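AT-less polyketide synthase (Streptomyces platensis subsp. rosaceus, PDB 4QYR) supplies a ketosynthase domain of the isomigrastatin assembly line that probably catalyses the condensation step joining acyl units in polyketide chain extension. Local coordinates at residues 501-509 with 531-539; 222-230 with 379-388. All blocks are in the same frame, centred on the assembly; numbering follows the deposited sequence.

Interaction 1 (501-509 with 531-539); sequences AMERRLGFV and GWHTGGIRR
An antiparallel β-ladder pairs R505 to G507 with H533 to G535 along one edge of the three-stranded sheet in the RhiE-like KS-MAT linker part of the chain, the two strand axes lying 4.8 Å apart and 164° from one direction to the other. R505 and G535 form a hydrogen-bonded pair: R505 N to G535 O is 2.7 Å and G535 N to R505 O is 2.8 Å. Two residues on, past the non-hydrogen-bonded pair L506 and T534, H533 N donates to G507 O (2.9 Å), while the return bond from G507 N is weak. Beyond the ladder, I537 N makes only a weak bond to E503 O. On its other side the central strand bonds to 453-459, where E503 and R504 both face A459 in a classic β-bulge.

L506 and W532 lie on the sheet face that helix 513-524 covers; L506 CD1 reaches W532 CD1 at 3.7 Å, the two side chains crossing obliquely. R504, bent at chi2 and chi3, folds back over the partner strand, bringing G535 O 3.2 Å above the centre of its guanidinium plane; its salt bridge is with D462. H533, on the face toward helix 564-572, is hydrogen-bonded to D565.

R505 runs extended (chi2 -171°), and its flat end is fixed by several neighbours. W571 O of helix 564-572 accepts from R505 NH1, and the W571 side chain adds a cation-pi contact. I537 CD1 lies over one guanidinium face and A501 CB over the opposite one, both offset toward the rim, and at the edge R505 NE donates to M502 O in both the guanidinium and the carbonyl plane (3.0 Å, 168° at the hydrogen).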
loop_
_atom_site.group_PDB
_atom_site.type_symbol
_atom_site.label_atom_id
_atom_site.label_comp_id
_atom_site.label_asym_id
_atom_site.label_seq_id
_atom_site.Cartn_x
_atom_site.Cartn_y
_atom_site.Cartn_z
ATOM N N ALA A 501 -27.215 7.371 -14.460
ATOM C CA ALA A 501 -28.416 8.145 -14.737
ATOM C C ALA A 501 -28.523 9.296 -13.750
ATOM O O ALA A 501 -28.803 9.091 -12.573
ATOM C CB ALA A 501 -29.638 7.270 -14.663
HETATM N N MSE A 502 -28.307 10.510 -14.240
HETATM C CA MSE A 502 -28.158 11.651 -13.361
HETATM C C MSE A 502 -29.412 12.512 -13.282
HETATM O O MSE A 502 -30.487 12.116 -13.738
HETATM C CB MSE A 502 -26.957 12.471 -13.812
HETATM C CG MSE A 502 -25.716 11.608 -13.888
HETATM SE SE MSE A 502 -24.050 12.501 -14.327
HETATM C CE MSE A 502 -23.760 11.683 -16.084
ATOM N N GLU A 503 -29.252 13.686 -12.676
ATOM C CA GLU A 503 -30.370 14.517 -12.250
ATOM C C GLU A 503 -31.153 15.023 -13.443
ATOM O O GLU A 503 -32.344 14.781 -13.531
ATOM C CB GLU A 503 -29.877 15.690 -11.394
ATOM C CG GLU A 503 -29.584 15.346 -9.923
ATOM C CD GLU A 503 -28.151 14.855 -9.646
ATOM O OE1 GLU A 503 -27.430 14.488 -10.606
ATOM O OE2 GLU A 503 -27.753 14.851 -8.451
ATOM N N ARG A 504 -30.481 15.707 -14.367
ATOM C CA ARG A 504 -31.137 16.224 -15.568
ATOM C C ARG A 504 -31.004 15.195 -16.693
ATOM O O ARG A 504 -29.910 14.697 -16.953
ATOM C CB ARG A 504 -30.533 17.570 -15.973
ATOM C CG ARG A 504 -31.040 18.776 -15.175
ATOM C CD ARG A 504 -32.546 18.728 -14.894
ATOM N NE ARG A 504 -33.332 19.236 -16.023
ATOM C CZ ARG A 504 -34.655 19.425 -16.009
ATOM N NH1 ARG A 504 -35.356 19.169 -14.912
ATOM N NH2 ARG A 504 -35.278 19.890 -17.090
ATOM N N ARG A 505 -32.116 14.865 -17.347
ATOM C CA ARG A 505 -32.126 13.775 -18.325
ATOM C C ARG A 505 -32.661 14.193 -19.703
ATOM O O ARG A 505 -33.599 14.978 -19.807
ATOM C CB ARG A 505 -32.951 12.587 -17.782
ATOM C CG ARG A 505 -32.459 12.040 -16.443
ATOM C CD ARG A 505 -33.137 10.725 -16.023
ATOM N NE ARG A 505 -32.592 10.227 -14.748
ATOM C CZ ARG A 505 -32.914 9.068 -14.163
ATOM N NH1 ARG A 505 -33.790 8.237 -14.720
ATOM N NH2 ARG A 505 -32.352 8.730 -13.006
ATOM N N LEU A 506 -32.029 13.662 -20.749
ATOM C CA LEU A 506 -32.489 13.734 -22.145
ATOM C C LEU A 506 -32.732 12.325 -22.694
ATOM O O LEU A 506 -31.935 11.421 -22.453
ATOM C CB LEU A 506 -31.449 14.440 -23.022
ATOM C CG LEU A 506 -31.603 14.430 -24.551
ATOM C CD1 LEU A 506 -32.894 15.066 -24.965
ATOM C CD2 LEU A 506 -30.454 15.164 -25.212
ATOM N N GLY A 507 -33.808 12.135 -23.448
ATOM C CA GLY A 507 -34.057 10.852 -24.083
ATOM C C GLY A 507 -34.845 10.963 -25.381
ATOM O O GLY A 507 -35.670 11.871 -25.536
ATOM N N PHE A 508 -34.600 10.037 -26.311
ATOM C CA PHE A 508 -35.364 9.963 -27.553
ATOM C C PHE A 508 -35.148 8.628 -28.241
ATOM O O PHE A 508 -34.377 7.824 -27.759
ATOM C CB PHE A 508 -35.013 11.122 -28.493
ATOM C CG PHE A 508 -33.568 11.198 -28.883
ATOM C CD1 PHE A 508 -33.166 10.843 -30.155
ATOM C CD2 PHE A 508 -32.621 11.687 -28.003
ATOM C CE1 PHE A 508 -31.835 10.940 -30.530
ATOM C CE2 PHE A 508 -31.290 11.787 -28.370
ATOM C CZ PHE A 508 -30.894 11.412 -29.630
ATOM N N VAL A 509 -35.849 8.382 -29.350
ATOM C CA VAL A 509 -35.789 7.088 -30.043
ATOM C C VAL A 509 -35.471 7.228 -31.534
ATOM O O VAL A 509 -36.123 7.983 -32.256
ATOM C CB VAL A 509 -37.111 6.295 -29.890
ATOM C CG1 VAL A 509 -37.051 5.003 -30.678
ATOM C CG2 VAL A 509 -37.381 5.995 -28.431
ATOM N N GLY A 531 -39.884 15.634 -30.916
ATOM C CA GLY A 531 -39.652 14.202 -30.849
ATOM C C GLY A 531 -38.548 13.780 -29.889
ATOM O O GLY A 531 -38.090 12.625 -29.913
ATOM N N TRP A 532 -38.094 14.709 -29.052
ATOM C CA TRP A 532 -37.215 14.341 -27.951
ATOM C C TRP A 532 -37.831 14.795 -26.639
ATOM O O TRP A 532 -38.716 15.645 -26.623
ATOM C CB TRP A 532 -35.800 14.913 -28.140
ATOM C CG TRP A 532 -35.589 16.381 -27.821
ATOM C CD1 TRP A 532 -35.589 16.970 -26.582
ATOM C CD2 TRP A 532 -35.279 17.423 -28.757
ATOM N NE1 TRP A 532 -35.335 18.318 -26.699
ATOM C CE2 TRP A 532 -35.134 18.619 -28.021
ATOM C CE3 TRP A 532 -35.119 17.464 -30.147
ATOM C CZ2 TRP A 532 -34.843 19.837 -28.631
ATOM C CZ3 TRP A 532 -34.828 18.670 -30.748
ATOM C CH2 TRP A 532 -34.696 19.841 -29.993
ATOM N N HIS A 533 -37.364 14.213 -25.541
ATOM C CA HIS A 533 -37.943 14.455 -24.227
ATOM C C HIS A 533 -36.907 15.062 -23.273
ATOM O O HIS A 533 -35.712 14.970 -23.517
ATOM C CB HIS A 533 -38.511 13.148 -23.665
ATOM C CG HIS A 533 -39.541 12.514 -24.551
ATOM N ND1 HIS A 533 -40.826 12.995 -24.660
ATOM C CD2 HIS A 533 -39.460 11.460 -25.399
ATOM C CE1 HIS A 533 -41.501 12.251 -25.520
ATOM N NE2 HIS A 533 -40.695 11.315 -25.984
ATOM N N THR A 534 -37.376 15.690 -22.199
ATOM C CA THR A 534 -36.506 16.324 -21.210
ATOM C C THR A 534 -37.024 16.027 -19.806
ATOM O O THR A 534 -38.239 16.000 -19.587
ATOM C CB THR A 534 -36.415 17.853 -21.453
ATOM O OG1 THR A 534 -35.296 18.126 -22.305
ATOM C CG2 THR A 534 -36.278 18.647 -20.140
ATOM N N GLY A 535 -36.121 15.780 -18.860
ATOM C CA GLY A 535 -36.549 15.472 -17.508
ATOM C C GLY A 535 -35.562 15.818 -16.418
ATOM O O GLY A 535 -34.420 16.185 -16.694
ATOM N N GLY A 536 -35.994 15.684 -15.169
ATOM C CA GLY A 536 -35.138 16.043 -14.054
ATOM C C GLY A 536 -35.463 15.411 -12.716
ATOM O O GLY A 536 -36.509 14.794 -12.543
ATOM N N ILE A 537 -34.516 15.538 -11.786
ATOM C CA ILE A 537 -34.669 15.197 -10.368
ATOM C C ILE A 537 -33.603 16.012 -9.629
ATOM O O ILE A 537 -32.929 16.838 -10.247
ATOM C CB ILE A 537 -34.429 13.682 -10.037
ATOM C CG1 ILE A 537 -34.761 12.745 -11.207
ATOM C CG2 ILE A 537 -35.221 13.280 -8.781
ATOM C CD1 ILE A 537 -34.880 11.297 -10.817
ATOM N N ARG A 538 -33.452 15.787 -8.322
ATOM C CA ARG A 538 -32.160 15.978 -7.650
ATOM C C ARG A 538 -32.234 15.332 -6.268
ATOM O O ARG A 538 -33.333 15.087 -5.765
ATOM C CB ARG A 538 -31.756 17.456 -7.544
ATOM C CG ARG A 538 -30.341 17.634 -6.993
ATOM C CD ARG A 538 -29.796 19.035 -7.150
ATOM N NE ARG A 538 -28.800 19.316 -6.117
ATOM C CZ ARG A 538 -28.565 20.520 -5.606
ATOM N NH1 ARG A 538 -29.260 21.570 -6.030
ATOM N NH2 ARG A 538 -27.643 20.672 -4.665
ATOM N N ARG A 539 -31.062 15.059 -5.687
ATOM C CA ARG A 539 -30.886 14.327 -4.426
ATOM C C ARG A 539 -31.219 12.850 -4.601
ATOM O O ARG A 539 -30.644 11.996 -3.925
ATOM C CB ARG A 539 -31.736 14.914 -3.290
ATOM C CG ARG A 539 -31.249 16.241 -2.736
ATOM C CD ARG A 539 -31.710 16.431 -1.290
ATOM N NE ARG A 539 -30.814 15.768 -0.339
ATOM C CZ ARG A 539 -30.876 15.911 0.985
ATOM N NH1 ARG A 539 -30.012 15.265 1.761
ATOM N NH2 ARG A 539 -31.801 16.694 1.536
#

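Interaction 2 (222-230 with 379-388); sequences GRCKTFSAG and LHCDRLNPHL
S228 and L384 form a single backbone bridge, CA to CA 4.7 Å, that joins two irregular loops of the thiolase-type ketosynthase fold. Its flanks carry two bonds: A229 N donates to R383 O (2.9 Å, 133° at the hydrogen), and N385 N reaches F227 O in a weak one. The first loop turns into the bridge through a type II β-turn from K225 to S228. There K225 O accepts from both S228 N and S228 OG, which approach from the same face of its plane.

H380 projects toward the first loop and packs against the aliphatic parts of two charged residues. R223 CB sits over the imidazole face, offset toward the rim, 4.3 Å from the ring centroid and 15° off the normal, a CH-pi contact, while R223 CG comes closer, 3.3 Å from H380 NE2. K225 crosses the histidine side chain at about a right angle, its CG 3.5 Å from H380 CB. The charged ends lead to other partners: R223 forms a salt bridge with D36, K225 with D221 and D232.

Further along, C381 has SG anti to its backbone N (chi1 -162°), which sets the sulfur 3.6 Å from F227 CB; the F227 side chain goes on to V318 of helix 313-331. Past the bridge, N385 begins an Asx turn within its own loop, OD1 accepting from H387 N, and beside it A229 CB meets P386 CD at 4.1 Å.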
loop_
_atom_site.group_PDB
_atom_site.type_symbol
_atom_site.label_atom_id
_atom_site.label_comp_id
_atom_site.label_asym_id
_atom_site.label_seq_id
_atom_site.Cartn_x
_atom_site.Cartn_y
_atom_site.Cartn_z
ATOM N N GLY A 222 16.306 20.656 -17.711
ATOM C CA GLY A 222 14.992 20.106 -17.485
ATOM C C GLY A 222 14.464 19.146 -18.523
ATOM O O GLY A 222 13.287 19.199 -18.864
ATOM N N ARG A 223 15.301 18.254 -19.025
ATOM C CA ARG A 223 14.800 17.250 -19.952
ATOM C C ARG A 223 15.230 15.852 -19.536
ATOM O O ARG A 223 16.330 15.663 -19.009
ATOM C CB ARG A 223 15.266 17.557 -21.377
ATOM C CG ARG A 223 14.184 18.189 -22.268
ATOM C CD ARG A 223 13.826 19.587 -21.825
ATOM N NE ARG A 223 12.791 20.180 -22.659
ATOM C CZ ARG A 223 12.407 21.456 -22.602
ATOM N NH1 ARG A 223 11.452 21.898 -23.415
ATOM N NH2 ARG A 223 12.958 22.295 -21.736
ATOM N N CYS A 224 14.352 14.877 -19.750
ATOM C CA CYS A 224 14.728 13.487 -19.556
ATOM C C CYS A 224 15.362 12.967 -20.810
ATOM O O CYS A 224 14.683 12.390 -21.651
ATOM C CB CYS A 224 13.531 12.613 -19.214
ATOM S SG CYS A 224 12.952 12.755 -17.546
ATOM N N LYS A 225 16.669 13.155 -20.941
ATOM C CA LYS A 225 17.335 12.727 -22.154
ATOM C C LYS A 225 17.708 11.262 -22.028
ATOM O O LYS A 225 18.876 10.907 -22.038
ATOM C CB LYS A 225 18.551 13.598 -22.435
ATOM C CG LYS A 225 18.193 15.056 -22.681
ATOM C CD LYS A 225 19.434 15.919 -22.816
ATOM C CE LYS A 225 20.169 16.011 -21.500
ATOM N NZ LYS A 225 19.682 17.134 -20.666
ATOM N N THR A 226 16.681 10.422 -21.900
ATOM C CA THR A 226 16.836 8.975 -21.795
ATOM C C THR A 226 17.587 8.383 -22.975
ATOM O O THR A 226 17.296 8.713 -24.122
ATOM C CB THR A 226 15.475 8.278 -21.703
ATOM O OG1 THR A 226 14.690 8.891 -20.675
ATOM C CG2 THR A 226 15.643 6.794 -21.396
ATOM N N PHE A 227 18.544 7.509 -22.654
ATOM C CA PHE A 227 19.426 6.799 -23.590
ATOM C C PHE A 227 20.481 7.697 -24.219
ATOM O O PHE A 227 21.404 7.201 -24.858
ATOM C CB PHE A 227 18.630 6.112 -24.693
ATOM C CG PHE A 227 17.532 5.239 -24.191
ATOM C CD1 PHE A 227 16.245 5.336 -24.731
ATOM C CD2 PHE A 227 17.766 4.324 -23.173
ATOM C CE1 PHE A 227 15.204 4.522 -24.262
ATOM C CE2 PHE A 227 16.737 3.508 -22.702
ATOM C CZ PHE A 227 15.451 3.611 -23.258
ATOM N N SER A 228 20.365 9.006 -24.034
ATOM C CA SER A 228 21.325 9.924 -24.642
ATOM C C SER A 228 22.698 9.781 -24.011
ATOM O O SER A 228 22.844 9.191 -22.949
ATOM C CB SER A 228 20.871 11.366 -24.509
ATOM O OG SER A 228 21.385 11.930 -23.322
ATOM N N ALA A 229 23.703 10.339 -24.667
ATOM C CA ALA A 229 25.059 10.314 -24.145
ATOM C C ALA A 229 25.235 11.403 -23.095
ATOM O O ALA A 229 26.098 11.311 -22.218
ATOM C CB ALA A 229 26.067 10.490 -25.274
ATOM N N GLY A 230 24.408 12.435 -23.198
ATOM C CA GLY A 230 24.513 13.578 -22.317
ATOM C C GLY A 230 23.423 13.578 -21.270
ATOM O O GLY A 230 23.046 14.626 -20.754
ATOM N N LEU A 379 13.274 10.967 -27.795
ATOM C CA LEU A 379 13.688 12.345 -28.001
ATOM C C LEU A 379 15.006 12.678 -27.326
ATOM O O LEU A 379 15.439 11.971 -26.414
ATOM C CB LEU A 379 12.599 13.285 -27.504
ATOM C CG LEU A 379 11.532 13.703 -28.513
ATOM C CD1 LEU A 379 10.866 12.519 -29.198
ATOM C CD2 LEU A 379 10.507 14.558 -27.805
ATOM N N HIS A 380 15.630 13.763 -27.786
ATOM C CA HIS A 380 16.953 14.204 -27.323
ATOM C C HIS A 380 17.987 13.094 -27.400
ATOM O O HIS A 380 18.947 13.063 -26.644
ATOM C CB HIS A 380 16.885 14.723 -25.890
ATOM C CG HIS A 380 15.670 15.541 -25.603
ATOM N ND1 HIS A 380 14.549 15.016 -24.996
ATOM C CD2 HIS A 380 15.398 16.843 -25.843
ATOM C CE1 HIS A 380 13.639 15.965 -24.865
ATOM N NE2 HIS A 380 14.130 17.084 -25.372
ATOM N N CYS A 381 17.787 12.185 -28.331
ATOM C CA CYS A 381 18.517 10.945 -28.299
ATOM C C CYS A 381 19.321 10.774 -29.580
ATOM O O CYS A 381 19.494 9.662 -30.079
ATOM C CB CYS A 381 17.537 9.791 -28.093
ATOM S SG CYS A 381 18.303 8.297 -27.533
ATOM N N ASP A 382 19.818 11.887 -30.111
ATOM C CA ASP A 382 20.558 11.849 -31.367
ATOM C C ASP A 382 21.896 11.145 -31.202
ATOM O O ASP A 382 22.320 10.397 -32.076
ATOM C CB ASP A 382 20.757 13.263 -31.928
ATOM C CG ASP A 382 19.443 14.020 -32.083
ATOM O OD1 ASP A 382 18.492 13.453 -32.666
ATOM O OD2 ASP A 382 19.359 15.181 -31.623
ATOM N N ARG A 383 22.550 11.372 -30.074
ATOM C CA ARG A 383 23.810 10.702 -29.786
ATOM C C ARG A 383 23.620 9.693 -28.644
ATOM O O ARG A 383 23.408 10.080 -27.491
ATOM C CB ARG A 383 24.874 11.738 -29.436
ATOM C CG ARG A 383 26.245 11.171 -29.192
ATOM C CD ARG A 383 27.017 11.091 -30.483
ATOM N NE ARG A 383 27.055 12.371 -31.184
ATOM C CZ ARG A 383 28.152 12.877 -31.748
ATOM N NH1 ARG A 383 29.302 12.216 -31.674
ATOM N NH2 ARG A 383 28.105 14.050 -32.378
ATOM N N LEU A 384 23.676 8.401 -28.959
ATOM C CA LEU A 384 23.345 7.369 -27.973
ATOM C C LEU A 384 24.361 7.286 -26.838
ATOM O O LEU A 384 25.485 7.776 -26.957
ATOM C CB LEU A 384 23.239 5.995 -28.636
ATOM C CG LEU A 384 22.069 5.627 -29.552
ATOM C CD1 LEU A 384 21.913 4.115 -29.589
ATOM C CD2 LEU A 384 20.772 6.278 -29.121
ATOM N N ASN A 385 23.955 6.649 -25.743
ATOM C CA ASN A 385 24.836 6.391 -24.605
ATOM C C ASN A 385 25.880 5.312 -24.922
ATOM O O ASN A 385 25.562 4.266 -25.494
ATOM C CB ASN A 385 23.997 5.983 -23.394
ATOM C CG ASN A 385 24.772 6.017 -22.088
ATOM O OD1 ASN A 385 25.864 5.467 -21.978
ATOM N ND2 ASN A 385 24.178 6.632 -21.074
ATOM N N PRO A 386 27.141 5.570 -24.551
ATOM C CA PRO A 386 28.262 4.657 -24.818
ATOM C C PRO A 386 28.281 3.374 -23.984
ATOM O O PRO A 386 29.112 2.512 -24.268
ATOM C CB PRO A 386 29.487 5.504 -24.481
ATOM C CG PRO A 386 29.011 6.923 -24.477
ATOM C CD PRO A 386 27.598 6.869 -24.028
ATOM N N HIS A 387 27.409 3.252 -22.982
ATOM C CA HIS A 387 27.415 2.087 -22.102
ATOM C C HIS A 387 26.242 1.157 -22.385
ATOM O O HIS A 387 26.060 0.136 -21.727
ATOM C CB HIS A 387 27.401 2.519 -20.637
ATOM C CG HIS A 387 28.646 3.219 -20.199
ATOM N ND1 HIS A 387 29.777 2.541 -19.791
ATOM C CD2 HIS A 387 28.949 4.535 -20.105
ATOM C CE1 HIS A 387 30.719 3.409 -19.475
ATOM N NE2 HIS A 387 30.241 4.630 -19.656
ATOM N N LEU A 388 25.441 1.509 -23.374
ATOM C CA LEU A 388 24.423 0.590 -23.840
ATOM C C LEU A 388 25.142 -0.568 -24.507
ATOM O O LEU A 388 26.263 -0.400 -24.998
ATOM C CB LEU A 388 23.460 1.279 -24.806
ATOM C CG LEU A 388 22.844 2.555 -24.247
ATOM C CD1 LEU A 388 21.968 3.211 -25.281
ATOM C CD2 LEU A 388 22.069 2.244 -22.976
#

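In the fold
Followed from the N terminus, the chain reaches 222-230 after helix 207-214 and, before entering strand 239-247, sets down the first half of interaction 2. Another 148 residues pass, including helix 313-331, before 379-388 closes that long loop just ahead of strand 394-396, the outermost strand at one end of the mixed sheet. Interaction 1 opens only later, in the linker part, and closes a short excursion of 21 residues that holds helix 513-524. The contacts are therefore in series, neither nested nor crossed. Their centres lie about 55 Å apart on opposite sides of the chain's centre: one joins loops of the ketosynthase body, the other completes the small linker sheet.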